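Local coordinates for single domain haemoglobin (Campylobacter jejuni, PDB 2WY4), which binds haem and ligands at its iron, with cyanide bound in this structure, and probably carries oxygen or detoxifies nitric oxide, at residues Gln5-Ile9 / Ala114-Trp119; Lys90-Tyr94 / Tyr130-Lys135. All blocks are in the same frame, centred on the assembly; numbering follows the deposited sequence. Where two conformers were deposited one is given.

Contact 1 (Gln5-Ile9 / Ala114-Trp119); sequences QIQII and ATLKAW
Ile8, Ile9 and Gln5 pack against Ala114, Thr115, Ala118 and Trp119 where the first and last helices of the globin fold, 4-34 and 113-139, cross. This is the A/H contact of globin nomenclature. The two short segments run nearly perpendicular (crossing angle -93°), with their axes 9.2 Å apart. Ala118, with only a methyl to offer, is central to the apolar packing: its CB lies 3.8 Å from Ile8 CG2 and also meets Gln5 CG and Ile9 CD1. The two branches of Ile8 divide the work. CG2 sits against Ala118 and the side chain of Thr115, while the extended CG1 arm carries CD1 to Ala114, where it stands 4.0 Å from that residue's CB.

A CH-pi contact lies deeper in the protein. Ile9 CD1 is 3.6 Å from the centroid of the Trp119 five-membered ring and 11° off its normal, so the methyl sits almost directly above the face. A bend at chi2 of Ile9 (-54°) turns CD1 onto the indole. Thr115 CG2, from the preceding turn of the same helix, borders the indole in its plane. Leu102 and Ile105 of helix 94-109 also touch Trp119, as do Cys12 and Leu16 further along the first helix, so the indole sits at a junction of three helices.

Polar contact between the segments is made through water at the more exposed side of the contact, beside Gln5. This residue reaches across with its chain extended beyond CG and lays its amide against Ala118 and the CG of Lys117. One water accepts from Gln5 NE2 and donates to Ala114 O at 2.8 Å; the second donates both to Gln5 OE1 at 3.1 Å and to Ala118 O at 2.9 Å.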
loop_
_atom_site.group_PDB
_atom_site.type_symbol
_atom_site.label_atom_id
_atom_site.label_comp_id
_atom_site.label_asym_id
_atom_site.label_seq_id
_atom_site.Cartn_x
_atom_site.Cartn_y
_atom_site.Cartn_z
ATOM N N GLN A 5 3.421 16.609 8.670
ATOM C CA GLN A 5 3.366 15.247 8.123
ATOM C C GLN A 5 2.163 15.025 7.205
ATOM O O GLN A 5 2.287 14.365 6.183
ATOM C CB GLN A 5 3.320 14.193 9.215
ATOM C CG GLN A 5 4.664 13.858 9.769
ATOM C CD GLN A 5 4.740 12.529 10.455
ATOM O OE1 GLN A 5 3.719 11.878 10.701
ATOM N NE2 GLN A 5 5.969 12.105 10.766
ATOM N N ILE A 6 1.012 15.559 7.584
ATOM C CA ILE A 6 -0.174 15.450 6.730
ATOM C C ILE A 6 0.105 16.104 5.389
ATOM O O ILE A 6 -0.204 15.548 4.345
ATOM C CB ILE A 6 -1.400 16.106 7.415
ATOM C CG1 ILE A 6 -1.855 15.269 8.604
ATOM C CG2 ILE A 6 -2.555 16.277 6.432
ATOM C CD1 ILE A 6 -2.824 15.971 9.525
ATOM N N GLN A 7 0.673 17.300 5.423
ATOM C CA GLN A 7 0.936 18.018 4.194
ATOM C C GLN A 7 1.940 17.290 3.313
ATOM O O GLN A 7 1.804 17.283 2.094
ATOM C CB GLN A 7 1.358 19.457 4.454
ATOM C CG GLN A 7 1.525 20.255 3.165
ATOM C CD GLN A 7 0.206 20.496 2.512
ATOM O OE1 GLN A 7 -0.680 21.111 3.111
ATOM N NE2 GLN A 7 0.048 20.013 1.291
ATOM N N ILE A 8 2.959 16.674 3.903
ATOM C CA ILE A 8 3.914 15.905 3.131
ATOM C C ILE A 8 3.186 14.785 2.399
ATOM O O ILE A 8 3.426 14.563 1.210
ATOM C CB ILE A 8 4.997 15.324 4.038
ATOM C CG1 ILE A 8 6.009 16.414 4.357
ATOM C CG2 ILE A 8 5.740 14.187 3.341
ATOM C CD1 ILE A 8 7.053 16.029 5.471
ATOM N N ILE A 9 2.308 14.063 3.091
ATOM C CA ILE A 9 1.566 13.006 2.417
ATOM C C ILE A 9 0.726 13.578 1.279
ATOM O O ILE A 9 0.735 13.027 0.182
ATOM C CB ILE A 9 0.737 12.182 3.429
ATOM C CG1 ILE A 9 1.653 11.438 4.407
ATOM C CG2 ILE A 9 -0.210 11.199 2.704
ATOM C CD1 ILE A 9 2.689 10.574 3.799
ATOM N N ALA A 114 12.284 13.548 6.463
ATOM C CA ALA A 114 10.959 13.908 6.911
ATOM C C ALA A 114 9.908 13.182 6.082
ATOM O O ALA A 114 8.902 12.744 6.610
ATOM C CB ALA A 114 10.746 15.425 6.842
ATOM N N THR A 115 10.158 13.073 4.782
ATOM C CA THR A 115 9.187 12.397 3.895
ATOM C C THR A 115 9.147 10.907 4.188
ATOM O O THR A 115 8.087 10.299 4.289
ATOM C CB THR A 115 9.498 12.683 2.440
ATOM O OG1 THR A 115 9.357 14.088 2.213
ATOM C CG2 THR A 115 8.454 12.048 1.535
ATOM N N LEU A 116 10.322 10.312 4.346
ATOM C CA LEU A 116 10.365 8.905 4.701
ATOM C C LEU A 116 9.619 8.630 6.015
ATOM O O LEU A 116 8.849 7.679 6.128
ATOM C CB LEU A 116 11.813 8.434 4.838
ATOM C CG LEU A 116 12.559 7.930 3.640
ATOM C CD1 LEU A 116 13.919 7.406 4.057
ATOM C CD2 LEU A 116 11.758 6.828 2.935
ATOM N N LYS A 117 9.893 9.450 7.032
ATOM C CA LYS A 117 9.219 9.328 8.327
ATOM C C LYS A 117 7.701 9.462 8.175
ATOM O O LYS A 117 6.897 8.706 8.755
ATOM C CB LYS A 117 9.770 10.400 9.286
ATOM C CG LYS A 117 9.400 10.210 10.739
ATOM C CD LYS A 117 9.852 8.843 11.255
ATOM C CE LYS A 117 10.404 8.897 12.680
ATOM N NZ LYS A 117 11.849 9.181 12.641
ATOM N N ALA A 118 7.295 10.407 7.335
ATOM C CA ALA A 118 5.889 10.645 7.169
ATOM C C ALA A 118 5.234 9.395 6.556
ATOM O O ALA A 118 4.146 9.022 6.963
ATOM C CB ALA A 118 5.651 11.904 6.333
ATOM N N TRP A 119 5.913 8.746 5.610
ATOM C CA TRP A 119 5.346 7.530 4.993
ATOM C C TRP A 119 5.385 6.339 5.929
ATOM O O TRP A 119 4.507 5.483 5.904
ATOM C CB TRP A 119 6.099 7.214 3.686
ATOM C CG TRP A 119 5.456 7.958 2.519
ATOM C CD1 TRP A 119 5.878 9.115 1.907
ATOM C CD2 TRP A 119 4.180 7.663 1.952
ATOM N NE1 TRP A 119 4.964 9.511 0.950
ATOM C CE2 TRP A 119 3.902 8.649 0.988
ATOM C CE3 TRP A 119 3.232 6.661 2.172
ATOM C CZ2 TRP A 119 2.757 8.617 0.206
ATOM C CZ3 TRP A 119 2.096 6.642 1.408
ATOM C CH2 TRP A 119 1.857 7.625 0.464
HETATM O O HOH W 1 7.859 13.633 9.024
HETATM O O HOH W 2 2.217 10.690 8.241
#

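Contact 2 (Lys90-Tyr94 / Tyr130-Lys135); sequences KEEHY and YIDIEK. With HEM (protoporphyrin IX containing Fe), chain B.
The phenol ring of Tyr94 is sandwiched between Ile131 and the haem. Ile131 CG1 covers one face, offset toward the rim and 3.5 Å from Tyr94 CD1; the haem methyl CMC lies over the centre of the opposite face, and haem CBB comes to the edge in plane. The Ile131 and Tyr94 side chains lie alongside, running in opposite senses, and the CH-pi contact from CG1 is 23° off the ring normal. Tyr130 has haem CBB over one face and Glu134 OE2 at its edge in plane, while its OH approaches haem CMB at 3.4 Å. The side chain of Tyr130 runs roughly perpendicular to that of Tyr94, with Tyr94 OH 3.4 Å from Tyr130 CB.

One direct hydrogen bond joins the segments. Tyr94 OH donates to Glu134 OE1 over a short 2.6 Å, meeting the syn side of the carboxylate but 25° out of its plane; ring and carboxylate planes are turned 41° apart. The glutamate chain, extended beyond CG, brings its carboxylate to the buried hydroxyl, and its other oxygen, OE2, is hydrogen-bonded to ND1 of His84, the axial ligand of the haem iron. Glu134 is thus in the iron's second shell, and Tyr94, bonded in turn to Glu134, probably helps to position the carboxylate that holds the proximal imidazole.

Before Tyr94, Lys90 N donates to His93 ND1 at 2.9 Å, nearly straight and close to the imidazole plane. This would help hold the rotation of a ring that has haem CBC over one face, with His93 CB 3.6 Å from haem CAC.

The chain His84-Glu134-Tyr94 is the proximal hydrogen-bonded triad characteristic of bacterial single-domain globins and flavohaemoglobins, consistent with the influence of proximal hydrogen bonding on ligand binding in this protein.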
loop_
_atom_site.group_PDB
_atom_site.type_symbol
_atom_site.label_atom_id
_atom_site.label_comp_id
_atom_site.label_asym_id
_atom_site.label_seq_id
_atom_site.Cartn_x
_atom_site.Cartn_y
_atom_site.Cartn_z
ATOM N N LYS A 90 -2.817 -12.073 6.000
ATOM C CA LYS A 90 -2.898 -11.979 7.444
ATOM C C LYS A 90 -2.309 -10.703 7.975
ATOM O O LYS A 90 -1.521 -10.045 7.300
ATOM C CB LYS A 90 -2.160 -13.136 8.110
ATOM C CG LYS A 90 -2.580 -14.494 7.639
ATOM C CD LYS A 90 -4.004 -14.792 8.028
ATOM C CE LYS A 90 -4.499 -16.036 7.316
ATOM N NZ LYS A 90 -5.838 -16.463 7.800
ATOM N N GLU A 91 -2.644 -10.385 9.229
ATOM C CA GLU A 91 -2.072 -9.237 9.897
ATOM C C GLU A 91 -0.572 -9.238 9.752
ATOM O O GLU A 91 0.029 -8.197 9.531
ATOM C CB GLU A 91 -2.395 -9.246 11.400
ATOM C CG GLU A 91 -3.861 -9.328 11.768
ATOM C CD GLU A 91 -4.075 -9.397 13.269
ATOM O OE1 GLU A 91 -3.141 -8.992 14.028
ATOM O OE2 GLU A 91 -5.174 -9.862 13.690
ATOM N N GLU A 92 0.046 -10.409 9.886
ATOM C CA GLU A 92 1.487 -10.509 9.864
ATOM C C GLU A 92 2.129 -10.269 8.506
ATOM O O GLU A 92 3.340 -10.194 8.406
ATOM C CB GLU A 92 1.924 -11.885 10.397
ATOM C CG GLU A 92 1.623 -12.109 11.857
ATOM C CD GLU A 92 0.156 -12.237 12.189
ATOM O OE1 GLU A 92 -0.593 -12.844 11.393
ATOM O OE2 GLU A 92 -0.259 -11.754 13.290
ATOM N N HIS A 93 1.326 -10.182 7.436
ATOM C CA HIS A 93 1.911 -9.853 6.122
ATOM C C HIS A 93 2.079 -8.354 5.980
ATOM O O HIS A 93 2.874 -7.922 5.205
ATOM C CB HIS A 93 1.018 -10.294 4.973
ATOM C CG HIS A 93 0.989 -11.771 4.727
ATOM N ND1 HIS A 93 -0.167 -12.508 4.835
ATOM C CD2 HIS A 93 1.957 -12.632 4.335
ATOM C CE1 HIS A 93 0.103 -13.771 4.544
ATOM N NE2 HIS A 93 1.379 -13.866 4.209
ATOM N N TYR A 94 1.325 -7.570 6.736
ATOM C CA TYR A 94 1.386 -6.124 6.585
ATOM C C TYR A 94 2.780 -5.525 6.859
ATOM O O TYR A 94 3.174 -4.605 6.131
ATOM C CB TYR A 94 0.241 -5.389 7.322
ATOM C CG TYR A 94 -1.069 -5.481 6.596
ATOM C CD1 TYR A 94 -1.869 -6.598 6.721
ATOM C CD2 TYR A 94 -1.481 -4.471 5.736
ATOM C CE1 TYR A 94 -3.034 -6.715 6.017
ATOM C CE2 TYR A 94 -2.645 -4.585 5.030
ATOM C CZ TYR A 94 -3.421 -5.695 5.181
ATOM O OH TYR A 94 -4.608 -5.795 4.486
ATOM N N TYR A 130 -6.818 -1.354 7.241
ATOM C CA TYR A 130 -7.092 -2.569 6.480
ATOM C C TYR A 130 -7.173 -3.792 7.398
ATOM O O TYR A 130 -8.121 -4.598 7.323
ATOM C CB TYR A 130 -6.001 -2.825 5.446
ATOM C CG TYR A 130 -6.168 -2.112 4.122
ATOM C CD1 TYR A 130 -5.945 -0.763 4.015
ATOM C CD2 TYR A 130 -6.540 -2.820 2.975
ATOM C CE1 TYR A 130 -6.085 -0.109 2.814
ATOM C CE2 TYR A 130 -6.701 -2.172 1.784
ATOM C CZ TYR A 130 -6.480 -0.823 1.682
ATOM O OH TYR A 130 -6.679 -0.237 0.452
ATOM N N ILE A 131 -6.191 -3.922 8.295
ATOM C CA ILE A 131 -6.145 -5.064 9.220
ATOM C C ILE A 131 -7.427 -5.186 10.031
ATOM O O ILE A 131 -7.970 -6.285 10.196
ATOM C CB ILE A 131 -4.929 -4.931 10.172
ATOM C CG1 ILE A 131 -3.610 -5.169 9.418
ATOM C CG2 ILE A 131 -5.008 -5.933 11.323
ATOM C CD1 ILE A 131 -2.364 -4.675 10.172
ATOM N N ASP A 132 -7.904 -4.065 10.547
ATOM C CA ASP A 132 -9.084 -4.105 11.421
ATOM C C ASP A 132 -10.338 -4.537 10.676
ATOM O O ASP A 132 -11.164 -5.309 11.196
ATOM C CB ASP A 132 -9.331 -2.766 12.137
ATOM C CG ASP A 132 -8.280 -2.449 13.222
ATOM O OD1 ASP A 132 -7.475 -3.333 13.607
ATOM O OD2 ASP A 132 -8.164 -1.309 13.709
ATOM N N ILE A 133 -10.492 -4.065 9.444
ATOM C CA ILE A 133 -11.634 -4.455 8.623
ATOM C C ILE A 133 -11.547 -5.950 8.270
ATOM O O ILE A 133 -12.545 -6.684 8.366
ATOM C CB ILE A 133 -11.715 -3.568 7.339
ATOM C CG1 ILE A 133 -12.256 -2.192 7.699
ATOM C CG2 ILE A 133 -12.569 -4.181 6.248
ATOM C CD1 ILE A 133 -12.231 -1.186 6.598
ATOM N N GLU A 134 -10.346 -6.393 7.895
ATOM C CA GLU A 134 -10.111 -7.773 7.554
ATOM C C GLU A 134 -10.276 -8.707 8.762
ATOM O O GLU A 134 -10.813 -9.804 8.638
ATOM C CB GLU A 134 -8.750 -7.903 6.854
ATOM C CG GLU A 134 -8.841 -7.300 5.444
ATOM C CD GLU A 134 -7.513 -6.954 4.795
ATOM O OE1 GLU A 134 -6.462 -7.487 5.227
ATOM O OE2 GLU A 134 -7.521 -6.169 3.815
ATOM N N LYS A 135 -9.835 -8.259 9.928
ATOM C CA LYS A 135 -9.994 -9.058 11.143
ATOM C C LYS A 135 -11.459 -9.362 11.359
ATOM O O LYS A 135 -11.819 -10.499 11.689
ATOM C CB LYS A 135 -9.405 -8.328 12.351
ATOM C CG LYS A 135 -7.957 -8.629 12.615
ATOM C CD LYS A 135 -7.451 -7.863 13.839
ATOM C CE LYS A 135 -8.144 -8.306 15.112
ATOM N NZ LYS A 135 -7.512 -7.697 16.335
HETATM C CHA HEM B . -4.914 -7.157 -4.076
HETATM C CHB HEM B . -4.220 -2.904 -1.941
HETATM C CHC HEM B . -1.660 -5.094 1.505
HETATM C CHD HEM B . -1.825 -9.241 -1.013
HETATM C C1A HEM B . -5.025 -5.854 -3.768
HETATM C C2A HEM B . -5.767 -4.860 -4.484
HETATM C C3A HEM B . -5.571 -3.658 -3.911
HETATM C C4A HEM B . -4.670 -3.894 -2.800
HETATM C CMA HEM B . -6.194 -2.321 -4.340
HETATM C CAA HEM B . -6.660 -5.158 -5.714
HETATM C CBA HEM B . -7.840 -6.061 -5.349
HETATM C CGA HEM B . -9.138 -5.402 -5.011
HETATM O O1A HEM B . -9.320 -4.192 -5.308
HETATM O O2A HEM B . -10.041 -6.141 -4.479
HETATM C C1B HEM B . -3.438 -3.128 -0.839
HETATM C C2B HEM B . -3.031 -2.136 0.091
HETATM C C3B HEM B . -2.321 -2.748 1.054
HETATM C C4B HEM B . -2.265 -4.135 0.753
HETATM C CMB HEM B . -3.293 -0.643 -0.058
HETATM C CAB HEM B . -1.604 -2.153 2.273
HETATM C CBB HEM B . -2.171 -1.240 3.040
HETATM C C1C HEM B . -1.506 -6.422 1.183
HETATM C C2C HEM B . -0.862 -7.450 1.922
HETATM C C3C HEM B . -0.907 -8.552 1.204
HETATM C C4C HEM B . -1.556 -8.282 -0.054
HETATM C CMC HEM B . -0.295 -7.277 3.340
HETATM C CAC HEM B . -0.338 -9.902 1.610
HETATM C CBC HEM B . 0.609 -10.465 0.849
HETATM C C1D HEM B . -2.693 -9.027 -2.065
HETATM C C2D HEM B . -2.991 -10.030 -3.015
HETATM C C3D HEM B . -3.951 -9.431 -3.980
HETATM C C4D HEM B . -4.149 -8.105 -3.496
HETATM C CMD HEM B . -2.450 -11.443 -3.029
HETATM C CAD HEM B . -4.570 -10.058 -5.217
HETATM C CBD HEM B . -3.874 -9.483 -6.446
HETATM C CGD HEM B . -4.154 -10.231 -7.714
HETATM O O1D HEM B . -3.189 -10.492 -8.443
HETATM O O2D HEM B . -5.354 -10.520 -7.970
HETATM N NA HEM B . -4.341 -5.250 -2.734
HETATM N NB HEM B . -2.974 -4.345 -0.410
HETATM N NC HEM B . -1.929 -6.955 -0.026
HETATM N ND HEM B . -3.381 -7.875 -2.368
HETATM FE FE HEM B . -3.175 -6.108 -1.383
#

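How the contacts relate
From the N terminus, contact 1 begins at once, on the first turns of helix 4-34, and closes only when the chain returns in helix 113-139, 105 residues later. Contact 2 opens inside that long loop, in the turn between helices 74-86 and 94-109, and closes 36 residues later, further along the same last helix. The segments therefore alternate, and the two loops cross without nesting. The centres of contacts 1 and 2 are 23 Å apart and their nearest atoms about 10 Å, so the contacts do not touch. Helix 113-139 is common to both: its early part meets the N-terminal helix away from the annotated sites, and its later part meets the haem-lining turn on the proximal side.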